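Local coordinates for protein possible prolidase (Bifidobacterium longum NCC2705, PDB 2P9B) that probably hydrolyses carbon-nitrogen bonds as a member of the amidohydrolase family, with prolidase activity proposed but uncertain, at residues 251-259 against 272-280; 369-377 against 410-418. All coordinates share one frame; numbering follows the deposited sequence.

Two ways of joining a helix to its surroundings in an amidohydrolase fold are compared here. Contact 1 sets two consecutive barrel helices side by side and adds a salt bridge to an apolar seam; contact 2 lays the start of helix 371-385 against the loop between strands 403-406 and 422-425 through aliphatic packing. Their centres are 29 Å apart, and the nearest atoms of the two remain about 12 Å from each other, so they do not touch. Contact 1 lies about 21 Å from the centre of the chain and contact 2 about 15 Å. Neither includes His77, His79 or Asp345, whose donor atoms face a vacant point that could be an empty metal site.

Contact 1 (251-259 against 272-280); sequences EGVRRSLLA and DELIGMFRH
Helices 251-259 and 272-279 run in roughly the same direction, their axes 33° apart and 9.9 Å from each other at closest approach, with Arg254 facing Leu274 and Leu257 facing Met277 (selenomethionine). Leu257 lies at the middle of the interface. With its CG beside the backbone N, CD1 is carried between two partners, meeting CB of Met277 at 3.7 Å and lying over one face of the Phe278 ring. Leu257 CD1 sits 4.0 Å from the Phe278 ring centroid, displaced toward the rim, which makes this a CH-pi contact. Val253 adds CG1 to the same ring obliquely, 4.2 Å from Phe278 CE2. About one turn before Leu257, the root of the Arg254 side chain receives Leu274 CD2, 3.7 Å from Arg254 CB. Beyond that root, Arg254 is extended as far as NE and carries its guanidinium to Glu273. The bond from Arg254 NE to Glu273 OE1 is of ordinary length and nearly straight (2.9 Å, 165°); OE1 lies in the guanidinium plane, whereas the donor stands above the carboxylate plane. A second, weak bond runs from NH2 to Glu273 OE2, and the two planes are turned 48° apart, so the pairing is a twisted one. Because Glu273 is exposed, the salt bridge borders the apolar seam on its solvent side. On the inner side, Val253, Leu257 and Phe278 all rest on Ile264 of strand 263-264, Val253 also touches Ala247 of strand 243-247, and helix 226-238 flanks helix 250-259 through Met229, consistent with the helical layer of a TIM barrel.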
ATOM      1  N   GLU A 251      -4.645   7.360 -21.729  1.00 15.64           N
ATOM      2  CA  GLU A 251      -4.297   8.768 -21.856  1.00 15.86           C
ATOM      3  C   GLU A 251      -3.901   9.338 -20.497  1.00 15.61           C
ATOM      4  O   GLU A 251      -2.940  10.101 -20.394  1.00 15.05           O
ATOM      5  CB  GLU A 251      -5.467   9.566 -22.431  1.00 17.70           C
ATOM      6  CG  GLU A 251      -5.157  11.040 -22.662  1.00 18.38           C
ATOM      7  CD  GLU A 251      -3.900  11.264 -23.498  1.00 19.22           C
ATOM      8  OE1 GLU A 251      -3.590  10.418 -24.362  1.00 19.25           O
ATOM      9  OE2 GLU A 251      -3.232  12.301 -23.305  1.00 20.13           O
ATOM     10  N   GLY A 252      -4.642   8.959 -19.459  1.00 15.16           N
ATOM     11  CA  GLY A 252      -4.345   9.439 -18.122  1.00 14.85           C
ATOM     12  C   GLY A 252      -3.009   8.917 -17.640  1.00 15.82           C
ATOM     13  O   GLY A 252      -2.212   9.642 -17.037  1.00 16.16           O
ATOM     14  N   VAL A 253      -2.756   7.644 -17.908  1.00 14.21           N
ATOM     15  CA  VAL A 253      -1.499   7.036 -17.506  1.00 13.40           C
ATOM     16  C   VAL A 253      -0.352   7.707 -18.250  1.00 14.47           C
ATOM     17  O   VAL A 253       0.660   8.064 -17.651  1.00 14.20           O
ATOM     18  CB  VAL A 253      -1.512   5.523 -17.798  1.00 12.81           C
ATOM     19  CG1 VAL A 253      -0.135   4.923 -17.555  1.00 13.83           C
ATOM     20  CG2 VAL A 253      -2.552   4.849 -16.906  1.00 13.62           C
ATOM     21  N   ARG A 254      -0.534   7.905 -19.554  1.00 15.26           N
ATOM     22  CA  ARG A 254       0.492   8.533 -20.379  1.00 16.97           C
ATOM     23  C   ARG A 254       0.865   9.921 -19.867  1.00 15.04           C
ATOM     24  O   ARG A 254       2.044  10.228 -19.699  1.00 15.64           O
ATOM     25  CB  ARG A 254       0.019   8.626 -21.834  1.00 19.46           C
ATOM     26  CG  ARG A 254       1.095   9.067 -22.814  1.00 25.83           C
ATOM     27  CD  ARG A 254       0.653   8.808 -24.244  1.00 29.19           C
ATOM     28  NE  ARG A 254       1.705   9.101 -25.213  1.00 34.69           N
ATOM     29  CZ  ARG A 254       2.080  10.325 -25.573  1.00 36.89           C
ATOM     30  NH1 ARG A 254       1.486  11.390 -25.046  1.00 36.62           N
ATOM     31  NH2 ARG A 254       3.051  10.483 -26.465  1.00 38.36           N
ATOM     32  N   ARG A 255      -0.140  10.756 -19.619  1.00 14.71           N
ATOM     33  CA  ARG A 255       0.107  12.109 -19.133  1.00 14.35           C
ATOM     34  C   ARG A 255       0.793  12.104 -17.777  1.00 13.29           C
ATOM     35  O   ARG A 255       1.692  12.909 -17.526  1.00 14.65           O
ATOM     36  CB  ARG A 255      -1.199  12.894 -19.026  1.00 15.40           C
ATOM     37  CG  ARG A 255      -1.882  13.158 -20.352  1.00 16.60           C
ATOM     38  CD  ARG A 255      -3.080  14.069 -20.164  1.00 17.72           C
ATOM     39  NE  ARG A 255      -3.816  14.265 -21.411  1.00 19.24           N
ATOM     40  CZ  ARG A 255      -4.832  15.113 -21.549  1.00 21.97           C
ATOM     41  NH1 ARG A 255      -5.234  15.844 -20.516  1.00 20.39           N
ATOM     42  NH2 ARG A 255      -5.446  15.231 -22.721  1.00 23.26           N
ATOM     43  N   SER A 256       0.364  11.200 -16.901  1.00 13.75           N
ATOM     44  CA  SER A 256       0.945  11.109 -15.565  1.00 13.38           C
ATOM     45  C   SER A 256       2.422  10.745 -15.648  1.00 14.18           C
ATOM     46  O   SER A 256       3.256  11.349 -14.977  1.00 14.55           O
ATOM     47  CB  SER A 256       0.209  10.054 -14.736  1.00 11.72           C
ATOM     48  OG  SER A 256      -1.143  10.426 -14.519  1.00 13.14           O
ATOM     49  N   LEU A 257       2.735   9.749 -16.472  1.00 14.50           N
ATOM     50  CA  LEU A 257       4.109   9.304 -16.639  1.00 14.27           C
ATOM     51  C   LEU A 257       4.972  10.406 -17.243  1.00 14.52           C
ATOM     52  O   LEU A 257       6.106  10.615 -16.817  1.00 15.63           O
ATOM     53  CB  LEU A 257       4.152   8.047 -17.518  1.00 14.92           C
ATOM     54  CG  LEU A 257       3.576   6.778 -16.871  1.00 16.30           C
ATOM     55  CD1 LEU A 257       3.579   5.627 -17.866  1.00 16.25           C
ATOM     56  CD2 LEU A 257       4.402   6.423 -15.642  1.00 15.84           C
ATOM     57  N   LEU A 258       4.430  11.118 -18.227  1.00 16.04           N
ATOM     58  CA  LEU A 258       5.168  12.201 -18.865  1.00 17.50           C
ATOM     59  C   LEU A 258       5.493  13.290 -17.842  1.00 17.14           C
ATOM     60  O   LEU A 258       6.586  13.847 -17.843  1.00 17.87           O
ATOM     61  CB  LEU A 258       4.355  12.800 -20.023  1.00 19.47           C
ATOM     62  CG  LEU A 258       4.281  11.996 -21.325  1.00 22.22           C
ATOM     63  CD1 LEU A 258       3.194  12.559 -22.228  1.00 24.65           C
ATOM     64  CD2 LEU A 258       5.630  12.038 -22.026  1.00 24.50           C
ATOM     65  N   ALA A 259       4.543  13.570 -16.954  1.00 17.62           N
ATOM     66  CA  ALA A 259       4.730  14.590 -15.927  1.00 16.07           C
ATOM     67  C   ALA A 259       5.776  14.193 -14.889  1.00 16.47           C
ATOM     68  O   ALA A 259       6.357  15.054 -14.225  1.00 17.36           O
ATOM     69  CB  ALA A 259       3.402  14.887 -15.238  1.00 16.75           C
ATOM     70  N   ASP A 272       3.900  -0.668 -25.712  1.00 18.89           N
ATOM     71  CA  ASP A 272       5.344  -0.544 -25.536  1.00 19.30           C
ATOM     72  C   ASP A 272       5.836   0.846 -25.136  1.00 18.81           C
ATOM     73  O   ASP A 272       6.828   0.977 -24.418  1.00 17.85           O
ATOM     74  CB  ASP A 272       6.056  -1.012 -26.808  1.00 20.10           C
ATOM     75  CG  ASP A 272       5.844  -2.492 -27.072  1.00 23.31           C
ATOM     76  OD1 ASP A 272       5.196  -3.153 -26.233  1.00 24.64           O
ATOM     77  OD2 ASP A 272       6.329  -2.994 -28.108  1.00 23.80           O
ATOM     78  N   GLU A 273       5.146   1.882 -25.598  1.00 19.77           N
ATOM     79  CA  GLU A 273       5.545   3.240 -25.262  1.00 21.67           C
ATOM     80  C   GLU A 273       5.389   3.466 -23.764  1.00 19.31           C
ATOM     81  O   GLU A 273       6.301   3.962 -23.107  1.00 19.08           O
ATOM     82  CB  GLU A 273       4.691   4.258 -26.020  1.00 25.33           C
ATOM     83  CG  GLU A 273       5.037   5.708 -25.698  1.00 30.94           C
ATOM     84  CD  GLU A 273       4.070   6.701 -26.325  1.00 34.65           C
ATOM     85  OE1 GLU A 273       2.852   6.606 -26.055  1.00 35.23           O
ATOM     86  OE2 GLU A 273       4.532   7.582 -27.082  1.00 36.14           O
ATOM     87  N   LEU A 274       4.233   3.094 -23.227  1.00 19.29           N
ATOM     88  CA  LEU A 274       3.968   3.274 -21.804  1.00 18.27           C
ATOM     89  C   LEU A 274       4.877   2.419 -20.935  1.00 18.15           C
ATOM     90  O   LEU A 274       5.353   2.869 -19.896  1.00 18.14           O
ATOM     91  CB  LEU A 274       2.506   2.959 -21.491  1.00 19.73           C
ATOM     92  CG  LEU A 274       1.461   3.895 -22.102  1.00 22.05           C
ATOM     93  CD1 LEU A 274       0.085   3.453 -21.633  1.00 21.61           C
ATOM     94  CD2 LEU A 274       1.722   5.339 -21.687  1.00 23.65           C
ATOM     95  N   ILE A 275       5.118   1.182 -21.352  1.00 17.32           N
ATOM     96  CA  ILE A 275       5.989   0.305 -20.585  1.00 18.10           C
ATOM     97  C   ILE A 275       7.368   0.953 -20.465  1.00 17.52           C
ATOM     98  O   ILE A 275       7.980   0.947 -19.398  1.00 17.63           O
ATOM     99  CB  ILE A 275       6.107  -1.074 -21.261  1.00 18.56           C
ATOM    100  CG1 ILE A 275       4.763  -1.803 -21.159  1.00 19.54           C
ATOM    101  CG2 ILE A 275       7.219  -1.886 -20.613  1.00 17.32           C
ATOM    102  CD1 ILE A 275       4.725  -3.145 -21.860  1.00 21.19           C
ATOM    103  N   GLY A 276       7.842   1.530 -21.563  1.00 17.73           N
ATOM    104  CA  GLY A 276       9.137   2.178 -21.546  1.00 17.72           C
ATOM    105  C   GLY A 276       9.158   3.370 -20.604  1.00 18.84           C
ATOM    106  O   GLY A 276      10.181   3.635 -19.969  1.00 17.58           O
HETATM  107  N   MSE A 277       8.030   4.079 -20.515  1.00 19.28           N
HETATM  108  CA  MSE A 277       7.913   5.254 -19.646  1.00 21.50           C
HETATM  109  C   MSE A 277       7.929   4.862 -18.161  1.00 20.84           C
HETATM  110  O   MSE A 277       8.352   5.650 -17.313  1.00 21.62           O
HETATM  111  CB  MSE A 277       6.642   6.044 -19.987  1.00 25.54           C
HETATM  112  CG  MSE A 277       6.565   6.489 -21.449  1.00 32.90           C
HETATM  113 SE   MSE A 277       5.074   7.700 -21.826  1.00 42.61          SE
HETATM  114  CE  MSE A 277       5.778   9.198 -20.806  1.00 35.72           C
ATOM    115  N   PHE A 278       7.484   3.646 -17.853  1.00 18.95           N
ATOM    116  CA  PHE A 278       7.505   3.138 -16.477  1.00 17.91           C
ATOM    117  C   PHE A 278       8.959   2.794 -16.130  1.00 17.91           C
ATOM    118  O   PHE A 278       9.494   3.222 -15.106  1.00 17.61           O
ATOM    119  CB  PHE A 278       6.661   1.859 -16.352  1.00 16.48           C
ATOM    120  CG  PHE A 278       5.219   2.099 -15.991  1.00 14.48           C
ATOM    121  CD1 PHE A 278       4.859   2.419 -14.685  1.00 13.64           C
ATOM    122  CD2 PHE A 278       4.217   1.981 -16.949  1.00 15.29           C
ATOM    123  CE1 PHE A 278       3.520   2.614 -14.335  1.00 13.11           C
ATOM    124  CE2 PHE A 278       2.874   2.173 -16.614  1.00 14.31           C
ATOM    125  CZ  PHE A 278       2.527   2.490 -15.300  1.00 13.95           C
ATOM    126  N   ARG A 279       9.593   2.024 -17.010  1.00 18.87           N
ATOM    127  CA  ARG A 279      10.978   1.583 -16.820  1.00 19.67           C
ATOM    128  C   ARG A 279      11.986   2.696 -16.614  1.00 20.42           C
ATOM    129  O   ARG A 279      12.828   2.623 -15.719  1.00 22.03           O
ATOM    130  CB  ARG A 279      11.440   0.737 -18.010  1.00 21.93           C
ATOM    131  CG  ARG A 279      11.038  -0.714 -17.941  1.00 26.77           C
ATOM    132  CD  ARG A 279      11.534  -1.459 -19.165  1.00 28.33           C
ATOM    133  NE  ARG A 279      11.028  -2.825 -19.210  1.00 29.71           N
ATOM    134  CZ  ARG A 279      10.702  -3.455 -20.331  1.00 32.70           C
ATOM    135  NH1 ARG A 279      10.831  -2.839 -21.502  1.00 34.44           N
ATOM    136  NH2 ARG A 279      10.248  -4.698 -20.287  1.00 33.81           N
ATOM    137  N   HIS A 280      11.914   3.712 -17.464  1.00 20.25           N
ATOM    138  CA  HIS A 280      12.826   4.844 -17.384  1.00 21.20           C
ATOM    139  C   HIS A 280      12.039   6.136 -17.502  1.00 19.86           C
ATOM    140  O   HIS A 280      11.588   6.506 -18.584  1.00 20.28           O
ATOM    141  CB  HIS A 280      13.869   4.766 -18.505  1.00 23.86           C
ATOM    142  CG  HIS A 280      14.708   3.527 -18.460  1.00 25.86           C
ATOM    143  ND1 HIS A 280      15.562   3.243 -17.417  1.00 28.39           N
ATOM    144  CD2 HIS A 280      14.814   2.490 -19.325  1.00 27.72           C
ATOM    145  CE1 HIS A 280      16.158   2.084 -17.640  1.00 28.89           C
ATOM    146  NE2 HIS A 280      15.721   1.606 -18.792  1.00 29.15           N
TER

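Contact 2 (369-377 against 410-418); sequences FSPAEALHA and PLDDLRALE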
ATOM      1  N   PHE A 369       0.892 -13.496 -11.202  1.00 16.06           N
ATOM      2  CA  PHE A 369       1.892 -13.549 -10.142  1.00 15.53           C
ATOM      3  C   PHE A 369       1.884 -14.907  -9.478  1.00 14.86           C
ATOM      4  O   PHE A 369       0.858 -15.579  -9.430  1.00 15.91           O
ATOM      5  CB  PHE A 369       1.592 -12.548  -9.021  1.00 15.20           C
ATOM      6  CG  PHE A 369       2.071 -11.161  -9.278  1.00 14.07           C
ATOM      7  CD1 PHE A 369       2.985 -10.566  -8.410  1.00 13.69           C
ATOM      8  CD2 PHE A 369       1.559 -10.418 -10.330  1.00 14.54           C
ATOM      9  CE1 PHE A 369       3.381  -9.246  -8.590  1.00 13.16           C
ATOM     10  CE2 PHE A 369       1.947  -9.095 -10.520  1.00 15.23           C
ATOM     11  CZ  PHE A 369       2.857  -8.509  -9.649  1.00 13.95           C
ATOM     12  N   SER A 370       3.035 -15.292  -8.948  1.00 16.32           N
ATOM     13  CA  SER A 370       3.143 -16.528  -8.203  1.00 15.50           C
ATOM     14  C   SER A 370       2.986 -16.027  -6.766  1.00 15.92           C
ATOM     15  O   SER A 370       3.163 -14.835  -6.505  1.00 14.97           O
ATOM     16  CB  SER A 370       4.530 -17.143  -8.383  1.00 16.16           C
ATOM     17  OG  SER A 370       5.517 -16.360  -7.729  1.00 15.46           O
ATOM     18  N   PRO A 371       2.632 -16.910  -5.823  1.00 15.64           N
ATOM     19  CA  PRO A 371       2.485 -16.449  -4.437  1.00 15.54           C
ATOM     20  C   PRO A 371       3.751 -15.750  -3.946  1.00 15.02           C
ATOM     21  O   PRO A 371       3.686 -14.717  -3.276  1.00 14.86           O
ATOM     22  CB  PRO A 371       2.212 -17.746  -3.678  1.00 16.02           C
ATOM     23  CG  PRO A 371       1.394 -18.515  -4.665  1.00 16.79           C
ATOM     24  CD  PRO A 371       2.152 -18.297  -5.966  1.00 16.37           C
ATOM     25  N   ALA A 372       4.902 -16.323  -4.278  1.00 14.82           N
ATOM     26  CA  ALA A 372       6.188 -15.762  -3.875  1.00 12.31           C
ATOM     27  C   ALA A 372       6.342 -14.332  -4.388  1.00 12.77           C
ATOM     28  O   ALA A 372       6.752 -13.434  -3.649  1.00 12.72           O
ATOM     29  CB  ALA A 372       7.324 -16.634  -4.403  1.00 13.05           C
ATOM     30  N   GLU A 373       6.014 -14.123  -5.657  1.00 12.22           N
ATOM     31  CA  GLU A 373       6.121 -12.798  -6.250  1.00 11.92           C
ATOM     32  C   GLU A 373       5.148 -11.818  -5.608  1.00 11.67           C
ATOM     33  O   GLU A 373       5.450 -10.634  -5.477  1.00 12.95           O
ATOM     34  CB  GLU A 373       5.866 -12.869  -7.755  1.00 13.05           C
ATOM     35  CG  GLU A 373       6.868 -13.740  -8.489  1.00 15.89           C
ATOM     36  CD  GLU A 373       6.548 -13.879  -9.959  1.00 19.28           C
ATOM     37  OE1 GLU A 373       5.349 -13.969 -10.297  1.00 18.83           O
ATOM     38  OE2 GLU A 373       7.497 -13.914 -10.774  1.00 23.92           O
ATOM     39  N   ALA A 374       3.974 -12.310  -5.220  1.00 13.26           N
ATOM     40  CA  ALA A 374       2.980 -11.456  -4.581  1.00 11.82           C
ATOM     41  C   ALA A 374       3.472 -11.035  -3.198  1.00 12.28           C
ATOM     42  O   ALA A 374       3.311  -9.882  -2.795  1.00 11.80           O
ATOM     43  CB  ALA A 374       1.649 -12.186  -4.470  1.00 11.63           C
ATOM     44  N   LEU A 375       4.062 -11.974  -2.462  1.00 12.08           N
ATOM     45  CA  LEU A 375       4.588 -11.666  -1.134  1.00 11.53           C
ATOM     46  C   LEU A 375       5.750 -10.678  -1.257  1.00 11.80           C
ATOM     47  O   LEU A 375       5.945  -9.805  -0.407  1.00 11.60           O
ATOM     48  CB  LEU A 375       5.050 -12.952  -0.441  1.00 10.07           C
ATOM     49  CG  LEU A 375       3.909 -13.859   0.016  1.00 11.78           C
ATOM     50  CD1 LEU A 375       4.441 -15.243   0.334  1.00 12.26           C
ATOM     51  CD2 LEU A 375       3.227 -13.233   1.241  1.00 12.41           C
ATOM     52  N   HIS A 376       6.513 -10.819  -2.337  1.00 11.91           N
ATOM     53  CA  HIS A 376       7.652  -9.946  -2.600  1.00 11.84           C
ATOM     54  C   HIS A 376       7.170  -8.530  -2.938  1.00 11.45           C
ATOM     55  O   HIS A 376       7.786  -7.537  -2.535  1.00 12.07           O
ATOM     56  CB  HIS A 376       8.468 -10.531  -3.761  1.00 13.30           C
ATOM     57  CG  HIS A 376       9.672  -9.725  -4.132  1.00 14.43           C
ATOM     58  ND1 HIS A 376      10.705  -9.481  -3.252  1.00 15.19           N
ATOM     59  CD2 HIS A 376      10.032  -9.149  -5.304  1.00 14.28           C
ATOM     60  CE1 HIS A 376      11.650  -8.791  -3.867  1.00 16.53           C
ATOM     61  NE2 HIS A 376      11.265  -8.576  -5.114  1.00 16.40           N
ATOM     62  N   ALA A 377       6.057  -8.448  -3.659  1.00 10.34           N
ATOM     63  CA  ALA A 377       5.477  -7.170  -4.059  1.00 10.48           C
ATOM     64  C   ALA A 377       4.918  -6.427  -2.848  1.00 10.72           C
ATOM     65  O   ALA A 377       5.048  -5.213  -2.742  1.00 11.57           O
ATOM     66  CB  ALA A 377       4.367  -7.404  -5.085  1.00 11.54           C
ATOM     67  N   PRO A 410       2.252 -18.785   4.074  1.00 15.66           N
ATOM     68  CA  PRO A 410       1.499 -18.105   3.015  1.00 15.51           C
ATOM     69  C   PRO A 410       1.913 -18.503   1.600  1.00 15.63           C
ATOM     70  O   PRO A 410       1.186 -18.247   0.647  1.00 17.02           O
ATOM     71  CB  PRO A 410       1.751 -16.630   3.309  1.00 16.51           C
ATOM     72  CG  PRO A 410       3.149 -16.642   3.848  1.00 14.68           C
ATOM     73  CD  PRO A 410       3.108 -17.830   4.802  1.00 14.07           C
ATOM     74  N   LEU A 411       3.080 -19.125   1.463  1.00 16.64           N
ATOM     75  CA  LEU A 411       3.539 -19.559   0.149  1.00 18.13           C
ATOM     76  C   LEU A 411       2.695 -20.746  -0.312  1.00 19.54           C
ATOM     77  O   LEU A 411       2.537 -20.983  -1.512  1.00 20.48           O
ATOM     78  CB  LEU A 411       5.018 -19.951   0.198  1.00 18.14           C
ATOM     79  CG  LEU A 411       6.001 -18.778   0.239  1.00 17.16           C
ATOM     80  CD1 LEU A 411       7.400 -19.258   0.578  1.00 17.51           C
ATOM     81  CD2 LEU A 411       5.973 -18.074  -1.109  1.00 19.03           C
ATOM     82  N   ASP A 412       2.144 -21.480   0.650  1.00 20.74           N
ATOM     83  CA  ASP A 412       1.308 -22.637   0.344  1.00 22.36           C
ATOM     84  C   ASP A 412      -0.160 -22.244   0.229  1.00 21.70           C
ATOM     85  O   ASP A 412      -0.938 -22.905  -0.464  1.00 21.92           O
ATOM     86  CB  ASP A 412       1.471 -23.718   1.415  1.00 24.50           C
ATOM     87  CG  ASP A 412       2.886 -24.246   1.496  1.00 28.40           C
ATOM     88  OD1 ASP A 412       3.524 -24.391   0.434  1.00 29.51           O
ATOM     89  OD2 ASP A 412       3.354 -24.527   2.620  1.00 30.09           O
ATOM     90  N   ASP A 413      -0.536 -21.168   0.914  1.00 19.27           N
ATOM     91  CA  ASP A 413      -1.910 -20.664   0.884  1.00 18.33           C
ATOM     92  C   ASP A 413      -1.878 -19.227   1.391  1.00 16.96           C
ATOM     93  O   ASP A 413      -1.655 -18.990   2.578  1.00 16.96           O
ATOM     94  CB  ASP A 413      -2.816 -21.499   1.794  1.00 22.04           C
ATOM     95  CG  ASP A 413      -4.295 -21.228   1.559  1.00 25.46           C
ATOM     96  OD1 ASP A 413      -4.662 -20.070   1.269  1.00 23.32           O
ATOM     97  OD2 ASP A 413      -5.098 -22.179   1.678  1.00 30.47           O
ATOM     98  N   LEU A 414      -2.103 -18.273   0.496  1.00 16.41           N
ATOM     99  CA  LEU A 414      -2.071 -16.872   0.882  1.00 15.09           C
ATOM    100  C   LEU A 414      -3.105 -16.490   1.936  1.00 15.83           C
ATOM    101  O   LEU A 414      -2.966 -15.458   2.584  1.00 15.77           O
ATOM    102  CB  LEU A 414      -2.228 -15.981  -0.352  1.00 15.73           C
ATOM    103  CG  LEU A 414      -1.000 -15.974  -1.269  1.00 13.43           C
ATOM    104  CD1 LEU A 414      -1.345 -15.326  -2.607  1.00 14.07           C
ATOM    105  CD2 LEU A 414       0.136 -15.215  -0.575  1.00 15.03           C
ATOM    106  N   ARG A 415      -4.135 -17.314   2.122  1.00 16.95           N
ATOM    107  CA  ARG A 415      -5.144 -16.987   3.120  1.00 17.39           C
ATOM    108  C   ARG A 415      -4.546 -17.080   4.525  1.00 16.36           C
ATOM    109  O   ARG A 415      -5.164 -16.660   5.504  1.00 17.49           O
ATOM    110  CB  ARG A 415      -6.366 -17.907   2.990  1.00 22.23           C
ATOM    111  CG  ARG A 415      -7.562 -17.447   3.823  1.00 26.09           C
ATOM    112  CD  ARG A 415      -8.806 -18.268   3.522  1.00 30.33           C
ATOM    113  NE  ARG A 415      -9.464 -17.878   2.275  1.00 31.40           N
ATOM    114  CZ  ARG A 415     -10.287 -16.840   2.147  1.00 32.61           C
ATOM    115  NH1 ARG A 415     -10.562 -16.070   3.193  1.00 31.87           N
ATOM    116  NH2 ARG A 415     -10.853 -16.583   0.976  1.00 32.05           N
ATOM    117  N   ALA A 416      -3.334 -17.620   4.619  1.00 15.19           N
ATOM    118  CA  ALA A 416      -2.647 -17.724   5.904  1.00 13.39           C
ATOM    119  C   ALA A 416      -2.415 -16.306   6.426  1.00 13.31           C
ATOM    120  O   ALA A 416      -2.223 -16.089   7.624  1.00 13.48           O
ATOM    121  CB  ALA A 416      -1.312 -18.437   5.731  1.00 14.40           C
ATOM    122  N   LEU A 417      -2.440 -15.341   5.514  1.00 13.05           N
ATOM    123  CA  LEU A 417      -2.225 -13.942   5.872  1.00 12.35           C
ATOM    124  C   LEU A 417      -3.424 -13.311   6.575  1.00 12.39           C
ATOM    125  O   LEU A 417      -3.274 -12.367   7.346  1.00 13.70           O
ATOM    126  CB  LEU A 417      -1.911 -13.120   4.614  1.00 12.40           C
ATOM    127  CG  LEU A 417      -0.651 -13.446   3.807  1.00 13.20           C
ATOM    128  CD1 LEU A 417      -0.686 -12.679   2.497  1.00 13.84           C
ATOM    129  CD2 LEU A 417       0.598 -13.078   4.601  1.00 14.53           C
ATOM    130  N   GLU A 418      -4.613 -13.837   6.309  1.00 13.85           N
ATOM    131  CA  GLU A 418      -5.836 -13.274   6.868  1.00 13.81           C
ATOM    132  C   GLU A 418      -5.890 -13.147   8.390  1.00 14.12           C
ATOM    133  O   GLU A 418      -6.359 -12.134   8.907  1.00 15.16           O
ATOM    134  CB  GLU A 418      -7.046 -14.067   6.365  1.00 14.97           C
ATOM    135  CG  GLU A 418      -8.387 -13.437   6.729  1.00 17.08           C
ATOM    136  CD  GLU A 418      -9.557 -14.148   6.081  1.00 20.36           C
ATOM    137  OE1 GLU A 418      -9.442 -15.360   5.812  1.00 20.18           O
ATOM    138  OE2 GLU A 418     -10.598 -13.500   5.856  1.00 20.75           O
TER
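Leu375 meets three leucines and a proline of segment 410-418, which includes a short 3-10 turn: CD1 faces Leu411 and Pro410, while CD2 faces Leu417 and shares Leu414 with CG. CD1 approaches Leu411 obliquely, coming within 3.5 Å of Leu411 CD2, and also touches the ring of Pro410 at CG (4.0 Å). Leu375 CD2 lies 4.1 Å from Leu417 CD1, where those side chains cross at a slant. Leu414 slides past Leu375 in the opposite direction, with Leu414 CD2 4.1 Å from both Leu375 CG and CD2. Setting CG of Leu411 beside its backbone N (chi1 -76°) lets CD2 reach the helix backbone as well, 3.6 Å from Ala372 CA. At the helix start, the Pro371 ring turns CB toward Leu411 O (3.9 Å). Ser370, at the N-cap just before Pro371, and Glu373, within the first turn, form a capping box; across from it, an Asx turn from Asp413 OD1 to Arg415 N opens the 3-10 turn. Met70 of strand 68-78 touches both Leu375 and Leu417, tying the cluster to the sheet. The polar bonds thus shape each segment internally, whereas adhesion between them rests on aliphatic contacts among leucine, proline and alanine carbons, with no directional bonds across the interface, as expected for hydrophobic packing.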